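PDB 1JEO: 3-hexulose-6-phosphate isomerase from Methanocaldococcus jannaschii, which catalyses the isomerization between 3-hexulose 6-phosphate and fructose 6-phosphate, a step toward ribose 5-phosphate. Local coordinates for residues Leu128-Glu133 against Leu151-Leu156. Sequence-based numbering, arbitrary orientation.
Sequences LTIPLE and LIFLDL
The phenyl ring of F153 is the flat group here, and I130 and L132 both meet it obliquely, neither squarely over a face nor at the rim. This is strand-to-helix packing in the SIS fold, a parallel sheet covered by helices: strand 128-130 is the outermost strand on its side within the chain, and helix 144-164 follows it in sequence. Elsewhere around the ring, F20 of helix 19-22 brings a second phenyl with the two planes about 40° apart, and L33 of helix 24-39 also touches F153. The closest CA atoms, those of L132 and F153, are still 9.1 Å apart, a gap that suits a long, flat aromatic side chain reaching from the helix. The CB of F153 points toward 128-133, and with CG anti to the backbone N (chi1 172°) the ring is carried out until CZ meets I130. The side chains of I130 and F153 cross at about a right angle. A beta-branched isoleucine fits the strand, where its CG2 branch, lying beside the carbonyl carbon, becomes the contact point. Just past the strand, L132 still bonds through its backbone to V116, and its gamma-branched isobutyl group carries CD1 to the base of the phenylalanine, 4.3 Å from F153 CB. The three touching side chains are all hydrocarbon and buried, and no hydrogen bond joins the segments. The L132 side chain is about 9 Å from that of E147, the probable proton acceptor on the same helix, which places this core packing near the inferred active site. At the far end of the ring, I130 CG2 stands 4.1 Å from F153 CZ.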
ATOM      1  N   LEU A 128      10.885  -2.636   4.995  1.00 20.40           N
ATOM      2  CA  LEU A 128       9.751  -2.692   5.911  1.00 20.32           C
ATOM      3  C   LEU A 128       8.696  -3.622   5.326  1.00 20.28           C
ATOM      4  O   LEU A 128       8.280  -3.460   4.175  1.00 19.81           O
ATOM      5  CB  LEU A 128       9.149  -1.289   6.117  1.00 25.51           C
ATOM      6  CG  LEU A 128       7.842  -1.107   6.909  1.00 25.65           C
ATOM      7  CD1 LEU A 128       8.042  -1.393   8.398  1.00 25.44           C
ATOM      8  CD2 LEU A 128       7.313   0.301   6.711  1.00 25.76           C
ATOM      9  N   THR A 129       8.287  -4.606   6.118  1.00 22.69           N
ATOM     10  CA  THR A 129       7.259  -5.549   5.703  1.00 22.66           C
ATOM     11  C   THR A 129       6.045  -5.355   6.603  1.00 22.63           C
ATOM     12  O   THR A 129       6.174  -5.297   7.830  1.00 22.70           O
ATOM     13  CB  THR A 129       7.760  -7.019   5.756  1.00 25.24           C
ATOM     14  OG1 THR A 129       8.864  -7.174   4.861  1.00 25.86           O
ATOM     15  CG2 THR A 129       6.657  -7.998   5.336  1.00 25.88           C
ATOM     16  N   ILE A 130       4.880  -5.181   5.979  1.00 18.67           N
ATOM     17  CA  ILE A 130       3.619  -5.005   6.700  1.00 18.92           C
ATOM     18  C   ILE A 130       2.686  -6.186   6.360  1.00 19.43           C
ATOM     19  O   ILE A 130       1.989  -6.156   5.342  1.00 19.38           O
ATOM     20  CB  ILE A 130       2.932  -3.627   6.376  1.00 19.43           C
ATOM     21  CG1 ILE A 130       3.886  -2.460   6.685  1.00 18.82           C
ATOM     22  CG2 ILE A 130       1.632  -3.473   7.198  1.00 19.08           C
ATOM     23  CD1 ILE A 130       3.345  -1.066   6.356  1.00 18.48           C
ATOM     24  N   PRO A 131       2.694  -7.260   7.189  1.00 21.43           N
ATOM     25  CA  PRO A 131       1.832  -8.422   6.937  1.00 22.24           C
ATOM     26  C   PRO A 131       0.385  -8.174   7.375  1.00 22.77           C
ATOM     27  O   PRO A 131       0.143  -7.593   8.433  1.00 23.09           O
ATOM     28  CB  PRO A 131       2.463  -9.523   7.805  1.00 27.93           C
ATOM     29  CG  PRO A 131       3.839  -9.009   8.141  1.00 27.58           C
ATOM     30  CD  PRO A 131       3.597  -7.549   8.320  1.00 27.47           C
ATOM     31  N   LEU A 132      -0.564  -8.538   6.514  1.00 18.57           N
ATOM     32  CA  LEU A 132      -1.987  -8.411   6.816  1.00 19.48           C
ATOM     33  C   LEU A 132      -2.515  -9.841   6.752  1.00 20.50           C
ATOM     34  O   LEU A 132      -3.022 -10.300   5.720  1.00 20.33           O
ATOM     35  CB  LEU A 132      -2.706  -7.478   5.820  1.00 16.67           C
ATOM     36  CG  LEU A 132      -2.314  -5.992   5.779  1.00 16.35           C
ATOM     37  CD1 LEU A 132      -3.042  -5.309   4.656  1.00 16.65           C
ATOM     38  CD2 LEU A 132      -2.609  -5.291   7.094  1.00 16.16           C
ATOM     39  N   GLU A 133      -2.297 -10.555   7.856  1.00 30.17           N
ATOM     40  CA  GLU A 133      -2.690 -11.957   8.014  1.00 31.35           C
ATOM     41  C   GLU A 133      -4.183 -12.100   8.278  1.00 31.91           C
ATOM     42  O   GLU A 133      -4.653 -12.048   9.420  1.00 32.13           O
ATOM     43  CB  GLU A 133      -1.852 -12.610   9.118  1.00 47.28           C
ATOM     44  CG  GLU A 133      -0.357 -12.604   8.811  1.00 47.71           C
ATOM     45  CD  GLU A 133       0.501 -12.831  10.039  1.00 48.26           C
ATOM     46  OE1 GLU A 133       0.609 -11.903  10.871  1.00 48.29           O
ATOM     47  OE2 GLU A 133       1.075 -13.934  10.164  1.00 48.20           O
ATOM     48  N   LEU A 151      -7.158  -2.544   0.956  1.00 14.13           N
ATOM     49  CA  LEU A 151      -7.798  -1.303   0.486  1.00 14.86           C
ATOM     50  C   LEU A 151      -8.209  -0.462   1.690  1.00 15.17           C
ATOM     51  O   LEU A 151      -7.912   0.735   1.741  1.00 14.84           O
ATOM     52  CB  LEU A 151      -9.037  -1.584  -0.384  1.00 16.97           C
ATOM     53  CG  LEU A 151      -9.845  -0.376  -0.906  1.00 17.26           C
ATOM     54  CD1 LEU A 151      -8.997   0.492  -1.833  1.00 17.14           C
ATOM     55  CD2 LEU A 151     -11.106  -0.842  -1.625  1.00 17.30           C
ATOM     56  N   ILE A 152      -8.829  -1.118   2.673  1.00 15.22           N
ATOM     57  CA  ILE A 152      -9.275  -0.451   3.896  1.00 15.96           C
ATOM     58  C   ILE A 152      -8.080   0.093   4.692  1.00 16.12           C
ATOM     59  O   ILE A 152      -8.105   1.251   5.097  1.00 16.06           O
ATOM     60  CB  ILE A 152     -10.226  -1.367   4.724  1.00 18.43           C
ATOM     61  CG1 ILE A 152     -11.524  -1.550   3.927  1.00 18.55           C
ATOM     62  CG2 ILE A 152     -10.547  -0.748   6.099  1.00 18.60           C
ATOM     63  CD1 ILE A 152     -12.457  -2.638   4.409  1.00 19.32           C
ATOM     64  N   PHE A 153      -7.002  -0.695   4.784  1.00 16.71           N
ATOM     65  CA  PHE A 153      -5.769  -0.291   5.483  1.00 16.42           C
ATOM     66  C   PHE A 153      -5.165   0.949   4.815  1.00 16.42           C
ATOM     67  O   PHE A 153      -4.808   1.912   5.496  1.00 16.37           O
ATOM     68  CB  PHE A 153      -4.734  -1.442   5.486  1.00 18.29           C
ATOM     69  CG  PHE A 153      -3.363  -1.052   6.013  1.00 18.20           C
ATOM     70  CD1 PHE A 153      -3.179  -0.717   7.375  1.00 18.21           C
ATOM     71  CD2 PHE A 153      -2.259  -0.976   5.138  1.00 18.03           C
ATOM     72  CE1 PHE A 153      -1.911  -0.305   7.855  1.00 18.04           C
ATOM     73  CE2 PHE A 153      -0.981  -0.564   5.604  1.00 18.12           C
ATOM     74  CZ  PHE A 153      -0.805  -0.227   6.966  1.00 18.05           C
ATOM     75  N   LEU A 154      -5.063   0.906   3.487  1.00 13.58           N
ATOM     76  CA  LEU A 154      -4.499   2.007   2.711  1.00 13.96           C
ATOM     77  C   LEU A 154      -5.313   3.294   2.781  1.00 14.10           C
ATOM     78  O   LEU A 154      -4.747   4.380   2.726  1.00 14.08           O
ATOM     79  CB  LEU A 154      -4.224   1.573   1.268  1.00 16.03           C
ATOM     80  CG  LEU A 154      -3.074   0.561   1.154  1.00 15.96           C
ATOM     81  CD1 LEU A 154      -3.030   0.001  -0.245  1.00 15.86           C
ATOM     82  CD2 LEU A 154      -1.735   1.165   1.557  1.00 15.92           C
ATOM     83  N   ASP A 155      -6.627   3.162   2.967  1.00 13.12           N
ATOM     84  CA  ASP A 155      -7.505   4.325   3.115  1.00 13.69           C
ATOM     85  C   ASP A 155      -7.355   4.886   4.531  1.00 13.68           C
ATOM     86  O   ASP A 155      -7.500   6.090   4.736  1.00 13.95           O
ATOM     87  CB  ASP A 155      -8.965   3.973   2.821  1.00 14.25           C
ATOM     88  CG  ASP A 155      -9.244   3.784   1.328  1.00 15.06           C
ATOM     89  OD1 ASP A 155      -8.557   4.396   0.482  1.00 15.54           O
ATOM     90  OD2 ASP A 155     -10.184   3.035   1.000  1.00 15.64           O
ATOM     91  N   LEU A 156      -7.010   4.015   5.488  1.00 16.65           N
ATOM     92  CA  LEU A 156      -6.781   4.424   6.881  1.00 16.61           C
ATOM     93  C   LEU A 156      -5.433   5.148   6.996  1.00 16.28           C
ATOM     94  O   LEU A 156      -5.276   6.027   7.842  1.00 16.57           O
ATOM     95  CB  LEU A 156      -6.830   3.233   7.852  1.00 19.19           C
ATOM     96  CG  LEU A 156      -8.147   2.479   8.088  1.00 19.28           C
ATOM     97  CD1 LEU A 156      -7.911   1.341   9.060  1.00 19.66           C
ATOM     98  CD2 LEU A 156      -9.227   3.399   8.606  1.00 19.64           C
TER